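Local coordinates for Sts-2 protein (Mus musculus, PDB 3D4I) that is the phosphatase (PGM) domain of a T-cell signalling suppressor, shows acid-dependent phosphatase activity and, as part of the whole protein, probably interferes with CBL-mediated receptor down-regulation, at residues Val265-Trp268 / Arg269-Ile272; Ser28-Gln31 / Gln32-Ala36; Tyr40-Pro43 / Asp44-Phe47. One frame throughout, in Å; residues are numbered along the deposited sequence.

Contact 1 (Val265-Trp268 / Arg269-Ile272); sequences VFNW and RNWI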
# COMPACT_ATOMS: atom_id res chain seq x y z
N VAL A 265 1.47 -11.57 9.07
CA VAL A 265 2.28 -12.65 8.52
C VAL A 265 1.39 -13.91 8.45
O VAL A 265 0.51 -14.07 9.29
CB VAL A 265 3.59 -12.89 9.36
CG1 VAL A 265 3.28 -13.43 10.77
CG2 VAL A 265 4.58 -13.78 8.64
N PHE A 266 1.61 -14.77 7.45
CA PHE A 266 0.74 -15.95 7.22
C PHE A 266 1.40 -17.11 6.48
O PHE A 266 1.95 -16.95 5.38
CB PHE A 266 -0.50 -15.52 6.44
CG PHE A 266 -1.40 -16.66 6.04
CD1 PHE A 266 -2.21 -17.28 6.99
CD2 PHE A 266 -1.48 -17.08 4.72
CE1 PHE A 266 -3.07 -18.32 6.62
CE2 PHE A 266 -2.33 -18.11 4.34
CZ PHE A 266 -3.13 -18.73 5.29
N ASN A 267 1.27 -18.30 7.05
CA ASN A 267 1.75 -19.52 6.44
C ASN A 267 0.68 -20.58 6.71
O ASN A 267 0.55 -21.05 7.84
CB ASN A 267 3.12 -19.89 7.05
CG ASN A 267 3.64 -21.27 6.61
OD1 ASN A 267 2.93 -22.06 6.00
ND2 ASN A 267 4.90 -21.55 6.97
N TRP A 268 -0.09 -20.93 5.67
CA TRP A 268 -1.22 -21.87 5.78
C TRP A 268 -0.84 -23.24 6.35
O TRP A 268 -1.51 -23.74 7.25
CB TRP A 268 -1.89 -22.07 4.42
CG TRP A 268 -3.14 -22.93 4.43
CD1 TRP A 268 -3.35 -24.10 3.73
CD2 TRP A 268 -4.37 -22.69 5.16
NE1 TRP A 268 -4.61 -24.59 3.98
CE2 TRP A 268 -5.25 -23.75 4.85
CE3 TRP A 268 -4.79 -21.69 6.05
CZ2 TRP A 268 -6.54 -23.83 5.39
CZ3 TRP A 268 -6.07 -21.78 6.59
CH2 TRP A 268 -6.93 -22.84 6.25
N ARG A 269 0.20 -23.85 5.79
CA ARG A 269 0.68 -25.14 6.25
C ARG A 269 1.02 -25.09 7.75
O ARG A 269 0.60 -25.97 8.51
CB ARG A 269 1.89 -25.59 5.42
CG ARG A 269 1.57 -25.91 3.97
CD ARG A 269 2.82 -26.24 3.16
NE ARG A 269 3.52 -27.42 3.67
CZ ARG A 269 4.63 -27.39 4.41
NH1 ARG A 269 5.20 -26.23 4.75
NH2 ARG A 269 5.17 -28.53 4.84
N ASN A 270 1.73 -24.04 8.16
CA ASN A 270 2.02 -23.74 9.57
C ASN A 270 0.75 -23.47 10.40
O ASN A 270 0.60 -23.98 11.52
CB ASN A 270 2.95 -22.51 9.62
CG ASN A 270 3.80 -22.47 10.88
OD1 ASN A 270 4.76 -23.24 11.02
ND2 ASN A 270 3.47 -21.55 11.79
N TRP A 271 -0.16 -22.68 9.83
CA TRP A 271 -1.42 -22.25 10.46
C TRP A 271 -2.31 -23.45 10.82
O TRP A 271 -2.88 -23.51 11.91
CB TRP A 271 -2.13 -21.32 9.46
CG TRP A 271 -3.30 -20.47 9.92
CD1 TRP A 271 -4.61 -20.85 9.98
CD2 TRP A 271 -3.27 -19.07 10.25
NE1 TRP A 271 -5.39 -19.80 10.38
CE2 TRP A 271 -4.60 -18.69 10.55
CE3 TRP A 271 -2.25 -18.11 10.36
CZ2 TRP A 271 -4.94 -17.38 10.95
CZ3 TRP A 271 -2.59 -16.80 10.75
CH2 TRP A 271 -3.92 -16.46 11.05
N ILE A 272 -2.41 -24.41 9.91
CA ILE A 272 -3.26 -25.58 10.11
C ILE A 272 -2.59 -26.69 10.94
O ILE A 272 -3.19 -27.75 11.16
CB ILE A 272 -3.77 -26.17 8.78
CG1 ILE A 272 -2.62 -26.69 7.92
CG2 ILE A 272 -4.63 -25.14 8.03
CD1 ILE A 272 -3.05 -27.58 6.76
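Ile272 lays its CG2 methyl over one face of the Trp268 indole, 3.5 Å from the centroid of the six-membered ring and close to the ring normal, a CH-pi contact. With CG1 of Ile272 placed between its own backbone N and carbonyl carbon (chi1 64°), CG2 is the branch left to lean on the indole. Trp271 meets the same indole less closely: the two ring systems are nearly parallel but slid apart, and CD1 of Trp271 comes 3.8 Å from CZ3 of Trp268. The face of Trp271 also receives the edge of Phe266 in a T-shaped pair, with planes at 64° and CD1 of Phe266 3.5 Å from CE3 of Trp271. The three rings thus form an aromatic cluster. An alanine in place of Trp268 would probably leave the Ile272 methyl without the face it covers and open a gap beside Trp271.

A short helix sets the spacing of these side chains. Trp271 N donates to Asn267 O at 2.7 Å, and Ile272 N to Trp268 O at 2.9 Å. Asn267 is the N-cap: its OD1 accepts from Asn270 N at 3.2 Å in an almost straight bond (178°), although the donor sits above the amide plane and not on a lone pair. CB of Asn270 then packs against the Asn267 amide, 3.3 Å from CG.

Farther out lies the second subunit, whose Leu227 O takes the NE1 hydrogen of Trp271, and whose Pro232 and Cys237 pack on Phe266 and Trp268. The arrangement is that of an N-capped helical turn at the end of a C-terminal arm, presenting an aromatic cluster to the partner chain of the dimer.

Contact 2 (Ser28-Gln31 / Gln32-Ala36); sequences SWLQ and QCTTA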
# COMPACT_ATOMS: atom_id res chain seq x y z
N SER A 28 16.00 -6.49 13.99
CA SER A 28 16.72 -7.55 13.26
C SER A 28 16.43 -7.62 11.76
O SER A 28 16.86 -8.56 11.11
CB SER A 28 16.45 -8.91 13.89
OG SER A 28 15.17 -9.43 13.55
N TRP A 29 15.72 -6.63 11.21
CA TRP A 29 15.30 -6.66 9.79
C TRP A 29 16.48 -6.96 8.84
O TRP A 29 16.33 -7.72 7.90
CB TRP A 29 14.58 -5.35 9.39
CG TRP A 29 15.53 -4.21 9.18
CD1 TRP A 29 16.04 -3.38 10.12
CD2 TRP A 29 16.15 -3.83 7.93
NE1 TRP A 29 16.91 -2.49 9.56
CE2 TRP A 29 17.00 -2.75 8.21
CE3 TRP A 29 16.05 -4.30 6.61
CZ2 TRP A 29 17.76 -2.11 7.22
CZ3 TRP A 29 16.80 -3.67 5.62
CH2 TRP A 29 17.65 -2.58 5.93
N LEU A 30 17.64 -6.35 9.06
CA LEU A 30 18.77 -6.51 8.12
C LEU A 30 19.31 -7.94 8.07
O LEU A 30 19.63 -8.46 6.99
CB LEU A 30 19.87 -5.47 8.36
CG LEU A 30 21.07 -5.46 7.39
CD1 LEU A 30 20.59 -5.27 5.95
CD2 LEU A 30 22.08 -4.37 7.78
N GLN A 31 19.37 -8.60 9.22
CA GLN A 31 19.78 -10.01 9.29
C GLN A 31 18.74 -10.93 8.66
O GLN A 31 19.10 -11.95 8.12
CB GLN A 31 20.10 -10.44 10.74
CG GLN A 31 21.34 -9.79 11.34
CD GLN A 31 21.15 -8.33 11.63
OE1 GLN A 31 20.16 -7.95 12.24
NE2 GLN A 31 22.07 -7.50 11.18
N GLN A 32 17.46 -10.56 8.72
CA GLN A 32 16.40 -11.32 8.04
C GLN A 32 16.57 -11.39 6.53
O GLN A 32 16.19 -12.38 5.90
CB GLN A 32 15.00 -10.73 8.35
CG GLN A 32 14.64 -10.79 9.84
CD GLN A 32 13.39 -10.01 10.18
OE1 GLN A 32 12.43 -10.00 9.43
NE2 GLN A 32 13.39 -9.36 11.33
N CYS A 33 17.12 -10.34 5.94
CA CYS A 33 17.14 -10.21 4.48
C CYS A 33 18.54 -10.31 3.89
O CYS A 33 18.75 -9.90 2.75
CB CYS A 33 16.44 -8.89 4.05
SG CYS A 33 17.28 -7.35 4.49
N THR A 34 19.47 -10.89 4.66
CA THR A 34 20.86 -11.11 4.25
C THR A 34 21.10 -12.61 4.15
O THR A 34 20.89 -13.34 5.11
CB THR A 34 21.85 -10.48 5.30
OG1 THR A 34 21.58 -9.08 5.44
CG2 THR A 34 23.31 -10.66 4.89
N THR A 35 21.53 -13.07 2.97
CA THR A 35 21.77 -14.50 2.77
C THR A 35 23.05 -14.92 3.48
O THR A 35 23.84 -14.07 3.88
CB THR A 35 21.89 -14.87 1.27
OG1 THR A 35 23.09 -14.30 0.74
CG2 THR A 35 20.71 -14.35 0.48
N ALA A 36 23.27 -16.23 3.58
CA ALA A 36 24.51 -16.74 4.19
C ALA A 36 25.78 -16.17 3.52
O ALA A 36 26.82 -16.01 4.18
CB ALA A 36 24.53 -18.28 4.20
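Ser28 O accepts from Gln32 N at 3.2 Å, an ordinary i to i+4 helical bond, and one residue later the pattern falters. Cys33 N is shared between Trp29 O, 3.4 Å away, and Leu30 O, 3.3 Å away, and both bonds are weak, as expected where Cys33 becomes the first residue to leave helical torsions. Leu30 O gains a stronger partner in the Thr34 hydroxyl, OG1 lying at 2.6 Å and donating from a position tilted out of the carbonyl plane. With OG1 of Thr34 anti to its own carbonyl carbon (chi1 -59°), the hydroxyl turns back to the helix and takes up a bond that its backbone N, badly angled, does not make.

At the other end the Gln32 side chain, extended beyond CG, runs back along the turn. Its NE2 donates to Ser28 OG at 2.8 Å, with the oxygen lying in the amide plane. The same nitrogen also bonds Phe25 O of the preceding helix, so this nitrogen has two acceptors.

On the buried side, SG of Cys33 lies 3.9 Å from CZ3 of Trp29, an oblique sulfur-aromatic contact, while CD1 of Leu30 is a looser neighbour of the sulfur. Tyr40 and Phe47 also touch Cys33, and Pro66 and Val21 pack on Trp29. The whole is a single-turn helix left at Cys33, its last carbonyls met by weak bonds and the Thr34 hydroxyl, within the excursion that follows strand 11-16 of this histidine phosphatase fold.

Contact 3 (Tyr40-Pro43 / Asp44-Phe47); sequences YYRP and DLNF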
# COMPACT_ATOMS: atom_id res chain seq x y z
N TYR A 40 21.54 -9.41 -0.51
CA TYR A 40 20.15 -9.04 -0.20
C TYR A 40 19.15 -10.01 -0.85
O TYR A 40 19.29 -10.36 -2.01
CB TYR A 40 19.86 -7.61 -0.64
CG TYR A 40 18.41 -7.15 -0.41
CD1 TYR A 40 17.97 -6.81 0.87
CD2 TYR A 40 17.51 -7.05 -1.47
CE1 TYR A 40 16.67 -6.41 1.09
CE2 TYR A 40 16.18 -6.64 -1.25
CZ TYR A 40 15.79 -6.32 0.03
OH TYR A 40 14.51 -5.90 0.28
N TYR A 41 18.14 -10.42 -0.09
CA TYR A 41 16.99 -11.11 -0.69
C TYR A 41 15.73 -10.70 0.06
O TYR A 41 15.83 -10.06 1.12
CB TYR A 41 17.23 -12.63 -0.68
CG TYR A 41 16.90 -13.33 0.62
CD1 TYR A 41 17.71 -13.20 1.74
CD2 TYR A 41 15.77 -14.14 0.71
CE1 TYR A 41 17.41 -13.86 2.94
CE2 TYR A 41 15.46 -14.81 1.87
CZ TYR A 41 16.26 -14.65 2.98
OH TYR A 41 15.90 -15.35 4.11
N ARG A 42 14.55 -11.04 -0.46
CA ARG A 42 13.30 -10.64 0.18
C ARG A 42 12.67 -11.83 0.87
O ARG A 42 12.13 -12.70 0.20
CB ARG A 42 12.27 -10.07 -0.83
CG ARG A 42 12.70 -8.91 -1.69
CD ARG A 42 11.70 -8.72 -2.88
NE ARG A 42 10.44 -8.07 -2.49
CZ ARG A 42 9.35 -8.00 -3.26
NH1 ARG A 42 9.33 -8.54 -4.47
NH2 ARG A 42 8.27 -7.40 -2.83
N PRO A 43 12.73 -11.88 2.21
CA PRO A 43 12.05 -12.96 2.90
C PRO A 43 10.52 -12.74 3.05
O PRO A 43 9.83 -13.64 3.50
CB PRO A 43 12.72 -12.97 4.28
CG PRO A 43 13.23 -11.58 4.46
CD PRO A 43 13.46 -10.99 3.12
N ASP A 44 10.03 -11.56 2.67
CA ASP A 44 8.60 -11.20 2.77
C ASP A 44 8.39 -10.15 1.69
O ASP A 44 9.32 -9.42 1.36
CB ASP A 44 8.31 -10.64 4.17
CG ASP A 44 6.84 -10.26 4.42
OD1 ASP A 44 6.34 -9.25 3.85
OD2 ASP A 44 6.21 -10.92 5.27
N LEU A 45 7.20 -10.08 1.11
CA LEU A 45 7.00 -9.18 -0.01
C LEU A 45 7.04 -7.73 0.40
O LEU A 45 7.15 -6.86 -0.46
CB LEU A 45 5.70 -9.48 -0.77
CG LEU A 45 5.51 -10.91 -1.29
CD1 LEU A 45 4.25 -10.97 -2.11
CD2 LEU A 45 6.71 -11.32 -2.19
N ASN A 46 6.98 -7.44 1.70
CA ASN A 46 7.05 -6.04 2.13
C ASN A 46 8.47 -5.51 2.23
O ASN A 46 8.66 -4.31 2.45
CB ASN A 46 6.29 -5.82 3.44
CG ASN A 46 5.85 -4.37 3.65
OD1 ASN A 46 5.45 -3.69 2.71
ND2 ASN A 46 5.88 -3.92 4.91
N PHE A 47 9.48 -6.39 2.11
CA PHE A 47 10.86 -5.93 1.83
C PHE A 47 10.89 -5.46 0.40
O PHE A 47 10.23 -6.08 -0.45
CB PHE A 47 11.90 -7.05 2.04
CG PHE A 47 12.17 -7.38 3.49
CD1 PHE A 47 11.29 -8.18 4.21
CD2 PHE A 47 13.31 -6.90 4.12
CE1 PHE A 47 11.56 -8.52 5.58
CE2 PHE A 47 13.57 -7.21 5.45
CZ PHE A 47 12.71 -8.03 6.18
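Phe47 O is gripped by two nitrogens of one guanidinium: Arg42 NE donates to it at 2.9 Å, and Arg42 NH2 adds a weak bond at 3.4 Å. NH2 also gives a shorter bond to Leu45 O, at 2.7 Å, so that the arginine reaches two carbonyls of the following turn. The chain of Arg42 bends at chi3 (77°) to bring its head round, and both oxygens sit slightly tilted from the guanidinium plane. CD2 of Leu45 lies over one face of that group, and Ser69 is a second donor to Leu45 O.

The turn is also braced from within. It is a type I beta turn from Asp44 to Phe47, and Asp44 OD1 accepts from Asn46 N at 2.9 Å through its anti lone pair, making an Asx turn. The other carboxylate oxygen, OD2, bonds Thr259 of the second subunit.

The Phe47 side chain is packed by its neighbours as well. Pro43 lies across one face of its ring, CD being 3.9 Å from the ring centroid in a CH-pi contact. Tyr40 OH lies near the ring plane at the edge, 3.4 Å from CB of Phe47, while its hydrogen bond goes to Pro48 O.

The bonds described here pair both charged side chains with neutral groups: carbonyls for Arg42, a backbone N-H and a hydroxyl for Asp44. Their chemistry fixes the shape of the turn, and the carbonyl dipoles of Leu45 and Phe47 probably offset part of the arginine's charge.

In the fold
Contact 2 comprises helix 29-32 and its exit, and contact 3 lies in the loop that runs on from it toward helix 69-85; their centres are about 9 Å apart, and they touch directly: Cys33 O lies 3.0 Å from Tyr41 N, a probable backbone hydrogen bond. Contact 1 is more peripheral, its centre about 35 Å from that of the chain against 25 Å and 22 Å. It comes within about 5 Å of contact 3 at the nearest atoms without touching. All three are partly buried, but contacts 1 and 3 meet the second subunit, whereas no other chain of the assembly reaches contact 2. Aromatic faces dominate contact 1, hydroxyl and amide bonds mark contact 2, and an arginine on backbone carbonyls distinguishes contact 3.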